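Long-range contacts in muconate cycloisomerase (Azorhizobium caulinodans, PDB 3MY9), which belongs to the enolase superfamily, in which an N-terminal capping domain is joined to a modified TIM barrel, here with bound magnesium: residues Arg135-Ser139 with Gly324-Tyr328; Thr163-Thr169 with Ile192-Phe198; Trp302-Ile306 with Val333-Leu339. All coordinates share one frame; numbering follows the deposited sequence.

Contact 1: Arg135-Ser139 with Gly324-Tyr328; sequences RIPLS and GCEFY
Leu-138 and Cys-325 form a single backbone bridge between these two pieces of chain, and two hydrogen bonds define it. Cys-325 N donates a hydrogen bond to Pro-137 O over 2.8 Å on a bent path, 141° at the hydrogen. The return bond, from Ser-139 N to Cys-325 O, is shorter at 2.7 Å and practically straight at 179°. Cys-325 O also receives a weaker CA-H contact from Leu-138, so that one carbonyl meets two successive residues. Just before the bridge, the bare CA of Gly-324 comes within 3.1 Å of Pro-137 O, on a backbone with positive phi.

In topological terms this is the seam of the barrel. Strand 135-142 is the first of the barrel strands in chain order and 326-327 the last, so their meeting closes the ring. Gly-324 and Glu-326 carry the ladder onward through backbone bonds to Gly-298 and Gly-299.

The apolar contacts gather beside the bridge, toward helix 305-316. Leu-138 reaches Phe-327 with both methyls: CD1 sits over the middle of the ring, 3.8 Å from its centroid and nearly on the ring normal, a CH-pi contact, while CD2 rests against CE2. With chi1 at 68°, the sulfur of Cys-325 is set between its own backbone N and carbonyl carbon, and there SG touches Ile-136 CG2 at 3.9 Å and Leu-138 CD1 at 4.0 Å.

Polar side chains play little part across the seam. Ser-139 and Glu-326 touch through their CB atoms, and Glu-326 OE1 is hydrogen-bonded to Tyr-297 OH and salt-bridged to Lys-166 NZ.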
loop_
_atom_site.group_PDB
_atom_site.type_symbol
_atom_site.label_atom_id
_atom_site.label_comp_id
_atom_site.label_asym_id
_atom_site.label_seq_id
_atom_site.Cartn_x
_atom_site.Cartn_y
_atom_site.Cartn_z
ATOM N N ARG A 135 -39.089 -12.588 -16.008
ATOM C CA ARG A 135 -39.338 -11.195 -16.343
ATOM C C ARG A 135 -38.103 -10.391 -15.927
ATOM O O ARG A 135 -37.360 -10.816 -15.040
ATOM C CB ARG A 135 -40.546 -10.665 -15.550
ATOM C CG ARG A 135 -41.765 -11.502 -15.621
ATOM C CD ARG A 135 -42.852 -11.025 -14.680
ATOM N NE ARG A 135 -44.111 -11.708 -14.938
ATOM C CZ ARG A 135 -45.288 -11.332 -14.428
ATOM N NH1 ARG A 135 -45.375 -10.277 -13.615
ATOM N NH2 ARG A 135 -46.381 -12.010 -14.720
ATOM N N ILE A 136 -37.887 -9.234 -16.543
ATOM C CA ILE A 136 -36.770 -8.383 -16.204
ATOM C C ILE A 136 -37.288 -6.973 -15.925
ATOM O O ILE A 136 -37.871 -6.358 -16.807
ATOM C CB ILE A 136 -35.751 -8.276 -17.331
ATOM C CG1 ILE A 136 -35.353 -9.662 -17.860
ATOM C CG2 ILE A 136 -34.517 -7.518 -16.819
ATOM C CD1 ILE A 136 -34.514 -9.619 -19.125
ATOM N N PRO A 137 -37.071 -6.451 -14.698
ATOM C CA PRO A 137 -37.505 -5.068 -14.464
ATOM C C PRO A 137 -36.962 -4.115 -15.543
ATOM O O PRO A 137 -35.796 -4.200 -15.926
ATOM C CB PRO A 137 -36.934 -4.738 -13.083
ATOM C CG PRO A 137 -36.712 -6.074 -12.432
ATOM C CD PRO A 137 -36.336 -7.010 -13.549
ATOM N N LEU A 138 -37.846 -3.280 -16.063
ATOM C CA LEU A 138 -37.527 -2.334 -17.128
ATOM C C LEU A 138 -37.614 -0.906 -16.574
ATOM O O LEU A 138 -38.682 -0.463 -16.114
ATOM C CB LEU A 138 -38.507 -2.516 -18.287
ATOM C CG LEU A 138 -38.349 -1.548 -19.455
ATOM C CD1 LEU A 138 -37.092 -1.868 -20.251
ATOM C CD2 LEU A 138 -39.581 -1.574 -20.347
ATOM N N SER A 139 -36.482 -0.201 -16.606
ATOM C CA SER A 139 -36.386 1.171 -16.109
ATOM C C SER A 139 -37.095 2.120 -17.035
ATOM O O SER A 139 -36.989 2.019 -18.261
ATOM C CB SER A 139 -34.926 1.618 -15.975
ATOM O OG SER A 139 -34.838 2.839 -15.254
ATOM N N GLY A 324 -32.202 -4.902 -13.227
ATOM C CA GLY A 324 -33.155 -4.652 -14.330
ATOM C C GLY A 324 -32.408 -4.192 -15.580
ATOM O O GLY A 324 -31.197 -4.468 -15.722
ATOM N N CYS A 325 -33.110 -3.503 -16.478
ATOM C CA CYS A 325 -32.528 -3.045 -17.736
ATOM C C CYS A 325 -33.261 -1.827 -18.236
ATOM O O CYS A 325 -34.232 -1.395 -17.612
ATOM C CB CYS A 325 -32.564 -4.162 -18.783
ATOM S SG CYS A 325 -34.258 -4.588 -19.329
ATOM N N GLU A 326 -32.785 -1.240 -19.324
ATOM C CA GLU A 326 -33.498 -0.132 -19.986
ATOM C C GLU A 326 -33.277 -0.177 -21.487
ATOM O O GLU A 326 -32.351 -0.841 -21.957
ATOM C CB GLU A 326 -33.028 1.228 -19.475
ATOM C CG GLU A 326 -31.616 1.587 -19.895
ATOM C CD GLU A 326 -31.145 2.856 -19.226
ATOM O OE1 GLU A 326 -30.747 2.770 -18.060
ATOM O OE2 GLU A 326 -31.215 3.938 -19.855
ATOM N N PHE A 327 -34.093 0.562 -22.231
ATOM C CA PHE A 327 -33.963 0.607 -23.701
ATOM C C PHE A 327 -33.053 1.746 -24.198
ATOM O O PHE A 327 -33.077 2.852 -23.641
ATOM C CB PHE A 327 -35.340 0.725 -24.356
ATOM C CG PHE A 327 -36.205 -0.493 -24.189
ATOM C CD1 PHE A 327 -35.666 -1.775 -24.243
ATOM C CD2 PHE A 327 -37.575 -0.354 -24.023
ATOM C CE1 PHE A 327 -36.472 -2.892 -24.111
ATOM C CE2 PHE A 327 -38.399 -1.476 -23.906
ATOM C CZ PHE A 327 -37.853 -2.742 -23.946
ATOM N N TYR A 328 -32.299 1.453 -25.269
ATOM C CA TYR A 328 -31.228 2.319 -25.831
ATOM C C TYR A 328 -31.509 3.823 -25.748
ATOM O O TYR A 328 -30.685 4.612 -25.248
ATOM C CB TYR A 328 -30.938 1.935 -27.292
ATOM C CG TYR A 328 -29.637 2.488 -27.854
ATOM C CD1 TYR A 328 -29.616 3.194 -29.060
ATOM C CD2 TYR A 328 -28.427 2.297 -27.185
ATOM C CE1 TYR A 328 -28.415 3.698 -29.586
ATOM C CE2 TYR A 328 -27.223 2.796 -27.693
ATOM C CZ TYR A 328 -27.219 3.500 -28.891
ATOM O OH TYR A 328 -26.023 3.995 -29.389
#

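Contact 2: Thr163-Thr169 with Ile192-Phe198; sequences TVFKMKT and IDLRLDF
Thr-163 O accepts Asp-193 N, the first of six backbone hydrogen bonds that tie these parallel strands together. Phe-165 and Met-167 each use both N and O: Phe-165 N goes to Asp-193 O and its O takes Arg-195 N at 2.7 Å, while Met-167 N goes to Arg-195 O and its O takes Asp-197 N. Thr-169 N finishes the ladder on Asp-197 O, which Thr-169 OG1 also reaches weakly; that hydroxyl oxygen lies 3.2 Å above the centre of the Phe-198 ring.

On the side chains, Arg-195 grips Asp-193 side-on, NE to OD1 at 2.8 Å and NH2 to OD2. Thr-220 OG1 is hydrogen-bonded to Asp-193 OD1, and Arg-195 NH1 donates to Leu-323 O. Val-164 CG1 covers one face of the guanidinium, 3.3 Å above its plane. Lys-166, bent at chi3 (-104°), brings NZ 3.2 Å from Asp-197 OD1, above the carboxylate plane; Glu-326 and Glu-223 also bridge to this amine, and Asp-197 OD2 accepts a hydrogen bond from Asn-199 N.

The strands begin and end a beta-alpha-beta unit whose helix 174-188 packs on Met-167 and Leu-196, while strand 135-142 continues the sheet beyond Val-164 and Lys-166.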
loop_
_atom_site.group_PDB
_atom_site.type_symbol
_atom_site.label_atom_id
_atom_site.label_comp_id
_atom_site.label_asym_id
_atom_site.label_seq_id
_atom_site.Cartn_x
_atom_site.Cartn_y
_atom_site.Cartn_z
ATOM N N THR A 163 -41.991 0.206 -11.024
ATOM C CA THR A 163 -41.322 0.700 -9.854
ATOM C C THR A 163 -39.986 1.366 -10.184
ATOM O O THR A 163 -39.554 2.267 -9.462
ATOM C CB THR A 163 -41.109 -0.422 -8.832
ATOM O OG1 THR A 163 -40.373 -1.486 -9.441
ATOM C CG2 THR A 163 -42.461 -0.944 -8.316
ATOM N N VAL A 164 -39.331 0.923 -11.254
ATOM C CA VAL A 164 -37.996 1.397 -11.558
ATOM C C VAL A 164 -37.991 2.641 -12.434
ATOM O O VAL A 164 -38.468 2.590 -13.559
ATOM C CB VAL A 164 -37.166 0.327 -12.262
ATOM C CG1 VAL A 164 -35.725 0.872 -12.520
ATOM C CG2 VAL A 164 -37.112 -0.935 -11.428
ATOM N N PHE A 165 -37.409 3.723 -11.921
ATOM C CA PHE A 165 -37.275 4.974 -12.632
ATOM C C PHE A 165 -35.839 5.468 -12.616
ATOM O O PHE A 165 -35.154 5.378 -11.592
ATOM C CB PHE A 165 -38.181 6.004 -11.990
ATOM C CG PHE A 165 -39.627 5.677 -12.143
ATOM C CD1 PHE A 165 -40.346 6.164 -13.230
ATOM C CD2 PHE A 165 -40.248 4.808 -11.254
ATOM C CE1 PHE A 165 -41.683 5.810 -13.417
ATOM C CE2 PHE A 165 -41.596 4.448 -11.424
ATOM C CZ PHE A 165 -42.304 4.948 -12.513
ATOM N N LYS A 166 -35.361 5.964 -13.753
ATOM C CA LYS A 166 -34.041 6.582 -13.782
ATOM C C LYS A 166 -34.093 8.054 -14.187
ATOM O O LYS A 166 -34.500 8.366 -15.284
ATOM C CB LYS A 166 -33.116 5.835 -14.721
ATOM C CG LYS A 166 -31.663 6.246 -14.508
ATOM C CD LYS A 166 -30.853 5.934 -15.768
ATOM C CE LYS A 166 -30.015 4.742 -15.627
ATOM N NZ LYS A 166 -29.380 4.560 -16.986
ATOM N N MET A 167 -33.660 8.957 -13.302
ATOM C CA MET A 167 -33.734 10.394 -13.572
ATOM C C MET A 167 -32.392 10.795 -14.180
ATOM O O MET A 167 -31.344 10.515 -13.613
ATOM C CB MET A 167 -34.025 11.203 -12.277
ATOM C CG MET A 167 -34.453 12.715 -12.469
ATOM S SD MET A 167 -34.349 13.657 -10.895
ATOM C CE MET A 167 -34.358 15.325 -11.549
ATOM N N LYS A 168 -32.445 11.440 -15.341
ATOM C CA LYS A 168 -31.303 12.112 -15.889
ATOM C C LYS A 168 -31.012 13.363 -15.047
ATOM O O LYS A 168 -31.886 14.192 -14.791
ATOM C CB LYS A 168 -31.590 12.475 -17.333
ATOM C CG LYS A 168 -30.407 12.834 -18.171
ATOM C CD LYS A 168 -30.864 12.942 -19.652
ATOM C CE LYS A 168 -30.063 13.955 -20.460
ATOM N NZ LYS A 168 -30.924 14.745 -21.434
ATOM N N THR A 169 -29.780 13.488 -14.575
ATOM C CA THR A 169 -29.441 14.580 -13.679
ATOM C C THR A 169 -28.230 15.301 -14.242
ATOM O O THR A 169 -27.550 14.780 -15.122
ATOM C CB THR A 169 -29.086 14.041 -12.269
ATOM O OG1 THR A 169 -28.199 12.947 -12.409
ATOM C CG2 THR A 169 -30.306 13.578 -11.494
ATOM N N ILE A 192 -41.027 3.769 -5.133
ATOM C CA ILE A 192 -40.275 3.759 -6.375
ATOM C C ILE A 192 -38.823 3.433 -6.088
ATOM O O ILE A 192 -38.278 3.836 -5.067
ATOM C CB ILE A 192 -40.369 5.097 -7.171
ATOM C CG1 ILE A 192 -39.788 6.263 -6.370
ATOM C CG2 ILE A 192 -41.821 5.378 -7.594
ATOM C CD1 ILE A 192 -39.637 7.500 -7.174
ATOM N N ASP A 193 -38.241 2.677 -7.013
ATOM C CA ASP A 193 -36.868 2.334 -7.047
ATOM C C ASP A 193 -36.240 3.377 -7.979
ATOM O O ASP A 193 -36.242 3.201 -9.191
ATOM C CB ASP A 193 -36.727 0.892 -7.580
ATOM C CG ASP A 193 -35.277 0.453 -7.781
ATOM O OD1 ASP A 193 -34.352 1.280 -7.653
ATOM O OD2 ASP A 193 -35.054 -0.740 -8.085
ATOM N N LEU A 194 -35.702 4.453 -7.392
ATOM C CA LEU A 194 -35.271 5.613 -8.133
ATOM C C LEU A 194 -33.764 5.601 -8.336
ATOM O O LEU A 194 -33.023 5.527 -7.363
ATOM C CB LEU A 194 -35.648 6.886 -7.362
ATOM C CG LEU A 194 -35.233 8.235 -7.957
ATOM C CD1 LEU A 194 -35.821 8.425 -9.340
ATOM C CD2 LEU A 194 -35.676 9.394 -7.049
ATOM N N ARG A 195 -33.328 5.709 -9.589
ATOM C CA ARG A 195 -31.920 5.773 -9.933
ATOM C C ARG A 195 -31.630 7.118 -10.573
ATOM O O ARG A 195 -32.525 7.723 -11.175
ATOM C CB ARG A 195 -31.568 4.656 -10.921
ATOM C CG ARG A 195 -31.684 3.253 -10.329
ATOM C CD ARG A 195 -32.959 2.554 -10.791
ATOM N NE ARG A 195 -33.099 1.250 -10.179
ATOM C CZ ARG A 195 -32.783 0.110 -10.776
ATOM N NH1 ARG A 195 -32.297 0.082 -12.002
ATOM N NH2 ARG A 195 -32.959 -1.010 -10.133
ATOM N N LEU A 196 -30.402 7.610 -10.432
ATOM C CA LEU A 196 -29.999 8.875 -11.073
ATOM C C LEU A 196 -28.870 8.593 -12.052
ATOM O O LEU A 196 -28.018 7.755 -11.791
ATOM C CB LEU A 196 -29.491 9.900 -10.053
ATOM C CG LEU A 196 -30.359 10.137 -8.810
ATOM C CD1 LEU A 196 -29.728 11.217 -7.880
ATOM C CD2 LEU A 196 -31.739 10.583 -9.222
ATOM N N ASP A 197 -28.825 9.335 -13.141
ATOM C CA ASP A 197 -27.775 9.175 -14.125
ATOM C C ASP A 197 -27.226 10.531 -14.533
ATOM O O ASP A 197 -27.948 11.317 -15.096
ATOM C CB ASP A 197 -28.363 8.477 -15.347
ATOM C CG ASP A 197 -27.313 8.018 -16.341
ATOM O OD1 ASP A 197 -27.700 7.225 -17.221
ATOM O OD2 ASP A 197 -26.115 8.388 -16.212
ATOM N N PHE A 198 -25.949 10.799 -14.264
ATOM C CA PHE A 198 -25.360 12.089 -14.676
ATOM C C PHE A 198 -24.774 12.074 -16.102
ATOM O O PHE A 198 -24.280 13.067 -16.578
ATOM C CB PHE A 198 -24.283 12.522 -13.679
ATOM C CG PHE A 198 -24.832 13.056 -12.388
ATOM C CD1 PHE A 198 -25.107 14.398 -12.255
ATOM C CD2 PHE A 198 -25.073 12.208 -11.311
ATOM C CE1 PHE A 198 -25.611 14.907 -11.057
ATOM C CE2 PHE A 198 -25.589 12.706 -10.117
ATOM C CZ PHE A 198 -25.864 14.060 -9.997
#

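Contact 3: Trp302-Ile306 with Val333-Leu339; sequences WEGGI and VLTEDVL
At the N-terminus of helix 305-316, which follows strand 300-301 and leads toward the last barrel strand, 326-327, Gly-305 is met by the carboxylate of Asp-337. Gly-304 holds the N-cap position, and the next backbone nitrogen, Gly-305 N, points at Asp-337 OD1 from 2.8 Å; the angle at the hydrogen is only 126°, so the bond is weak. A negative group at this end of a helix would be expected to suit the helix dipole. Asp-337 CG stands anti to its backbone N (chi1 -155°), which carries the carboxylate across to the helix. The other oxygen, OD2, forms a salt bridge with Arg-37 of strand 35-44 and takes a weak bond from Val-338 N.

Glu-303 works at the opposite end of the contact. Its extended chain brings OE1 to Leu-334 N in a nearly straight (167°) but long and weak bond of 3.3 Å. Strand 333-334 itself pairs with strand 8-21, so this weak bond runs from the loop before the helix to the antiparallel sheet.

Between these polar ends, Leu-334 CD2 lies 3.5 Å from Glu-303 O and also touches Gly-304 CA. Leu-339 closes against the helix, its CD2 on Ile-306 CG1 and its CD1 3.6 Å from Gly-305 CA.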
loop_
_atom_site.group_PDB
_atom_site.type_symbol
_atom_site.label_atom_id
_atom_site.label_comp_id
_atom_site.label_asym_id
_atom_site.label_seq_id
_atom_site.Cartn_x
_atom_site.Cartn_y
_atom_site.Cartn_z
ATOM N N TRP A 302 -30.509 -2.516 -27.013
ATOM C CA TRP A 302 -30.962 -2.081 -28.321
ATOM C C TRP A 302 -32.317 -2.735 -28.592
ATOM O O TRP A 302 -32.488 -3.928 -28.329
ATOM C CB TRP A 302 -29.921 -2.462 -29.391
ATOM C CG TRP A 302 -30.386 -2.297 -30.807
ATOM C CD1 TRP A 302 -30.378 -3.245 -31.788
ATOM C CD2 TRP A 302 -30.929 -1.115 -31.397
ATOM N NE1 TRP A 302 -30.873 -2.728 -32.954
ATOM C CE2 TRP A 302 -31.227 -1.423 -32.743
ATOM C CE3 TRP A 302 -31.196 0.175 -30.921
ATOM C CZ2 TRP A 302 -31.782 -0.491 -33.620
ATOM C CZ3 TRP A 302 -31.748 1.100 -31.786
ATOM C CH2 TRP A 302 -32.037 0.765 -33.125
ATOM N N GLU A 303 -33.265 -1.947 -29.097
ATOM C CA GLU A 303 -34.650 -2.385 -29.284
ATOM C C GLU A 303 -34.824 -3.323 -30.487
ATOM O O GLU A 303 -35.851 -3.976 -30.604
ATOM C CB GLU A 303 -35.612 -1.170 -29.410
ATOM C CG GLU A 303 -36.042 -0.546 -28.053
ATOM C CD GLU A 303 -36.465 0.942 -28.149
ATOM O OE1 GLU A 303 -37.524 1.249 -28.757
ATOM O OE2 GLU A 303 -35.736 1.805 -27.595
ATOM N N GLY A 304 -33.838 -3.377 -31.378
ATOM C CA GLY A 304 -33.859 -4.329 -32.472
ATOM C C GLY A 304 -34.124 -5.711 -31.906
ATOM O O GLY A 304 -33.426 -6.166 -30.999
ATOM N N GLY A 305 -35.136 -6.374 -32.448
ATOM C CA GLY A 305 -35.721 -7.536 -31.800
ATOM C C GLY A 305 -34.762 -8.682 -31.570
ATOM O O GLY A 305 -34.896 -9.404 -30.588
ATOM N N ILE A 306 -33.799 -8.838 -32.475
ATOM C CA ILE A 306 -32.870 -9.958 -32.433
ATOM C C ILE A 306 -31.847 -9.754 -31.328
ATOM O O ILE A 306 -31.590 -10.665 -30.543
ATOM C CB ILE A 306 -32.160 -10.166 -33.789
ATOM C CG1 ILE A 306 -33.183 -10.402 -34.893
ATOM C CG2 ILE A 306 -31.210 -11.360 -33.709
ATOM C CD1 ILE A 306 -32.588 -10.445 -36.282
ATOM N N VAL A 333 -38.615 5.562 -30.345
ATOM C CA VAL A 333 -39.036 4.147 -30.331
ATOM C C VAL A 333 -38.999 3.496 -31.717
ATOM O O VAL A 333 -39.331 4.128 -32.719
ATOM C CB VAL A 333 -40.461 3.951 -29.718
ATOM C CG1 VAL A 333 -40.494 4.427 -28.259
ATOM C CG2 VAL A 333 -41.527 4.645 -30.552
ATOM N N LEU A 334 -38.585 2.229 -31.752
ATOM C CA LEU A 334 -38.505 1.446 -32.989
ATOM C C LEU A 334 -39.917 1.100 -33.471
ATOM O O LEU A 334 -40.627 0.336 -32.818
ATOM C CB LEU A 334 -37.677 0.173 -32.742
ATOM C CG LEU A 334 -37.406 -0.781 -33.912
ATOM C CD1 LEU A 334 -36.473 -0.151 -34.933
ATOM C CD2 LEU A 334 -36.824 -2.095 -33.402
ATOM N N THR A 335 -40.306 1.666 -34.615
ATOM C CA THR A 335 -41.699 1.652 -35.086
ATOM C C THR A 335 -42.121 0.353 -35.783
ATOM O O THR A 335 -43.232 -0.129 -35.570
ATOM C CB THR A 335 -41.970 2.843 -36.054
ATOM O OG1 THR A 335 -41.688 4.084 -35.391
ATOM C CG2 THR A 335 -43.402 2.844 -36.505
ATOM N N GLU A 336 -41.258 -0.185 -36.640
ATOM C CA GLU A 336 -41.496 -1.498 -37.257
ATOM C C GLU A 336 -40.214 -2.331 -37.218
ATOM O O GLU A 336 -39.115 -1.809 -37.421
ATOM C CB GLU A 336 -42.009 -1.358 -38.699
ATOM N N ASP A 337 -40.371 -3.623 -36.948
ATOM C CA ASP A 337 -39.240 -4.532 -36.785
ATOM C C ASP A 337 -39.454 -5.756 -37.677
ATOM O O ASP A 337 -40.538 -5.943 -38.226
ATOM C CB ASP A 337 -39.115 -4.937 -35.308
ATOM C CG ASP A 337 -37.699 -5.358 -34.915
ATOM O OD1 ASP A 337 -37.504 -5.753 -33.747
ATOM O OD2 ASP A 337 -36.779 -5.301 -35.760
ATOM N N VAL A 338 -38.414 -6.573 -37.824
ATOM C CA VAL A 338 -38.460 -7.754 -38.706
ATOM C C VAL A 338 -38.964 -9.030 -38.007
ATOM O O VAL A 338 -39.074 -10.070 -38.644
ATOM C CB VAL A 338 -37.068 -8.039 -39.338
ATOM C CG1 VAL A 338 -36.712 -6.955 -40.343
ATOM C CG2 VAL A 338 -35.982 -8.154 -38.243
ATOM N N LEU A 339 -39.253 -8.954 -36.703
ATOM C CA LEU A 339 -39.820 -10.087 -35.976
ATOM C C LEU A 339 -41.296 -10.272 -36.337
ATOM O O LEU A 339 -42.034 -9.296 -36.491
ATOM C CB LEU A 339 -39.691 -9.901 -34.461
ATOM C CG LEU A 339 -38.299 -9.761 -33.810
ATOM C CD1 LEU A 339 -38.395 -9.915 -32.303
ATOM C CD2 LEU A 339 -37.327 -10.769 -34.355
#

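Overall arrangement
Contacts 1 and 2 lie on neighbouring barrel strands, their centres 12 Å apart, and meet where Ser-139 OG packs on Val-164 CG1 at 3.5 Å, as well as through the Lys-166 salt bridge. Each brings one carboxylate side chain near a bound magnesium ion, Asp-197 about 4 Å away and Glu-326 about 7 Å; Glu-223 and Asp-248 belong to a magnesium site. Contact 3 belongs to the other side of contact 1. Glu-303 OE2 touches Phe-327 CB at 3.4 Å, and Trp-302 CE3 meets Tyr-328 CD1 at 3.9 Å. Contacts 2 and 3 do not touch; their nearest atoms are about 12 Å apart, with contact 1 joining them.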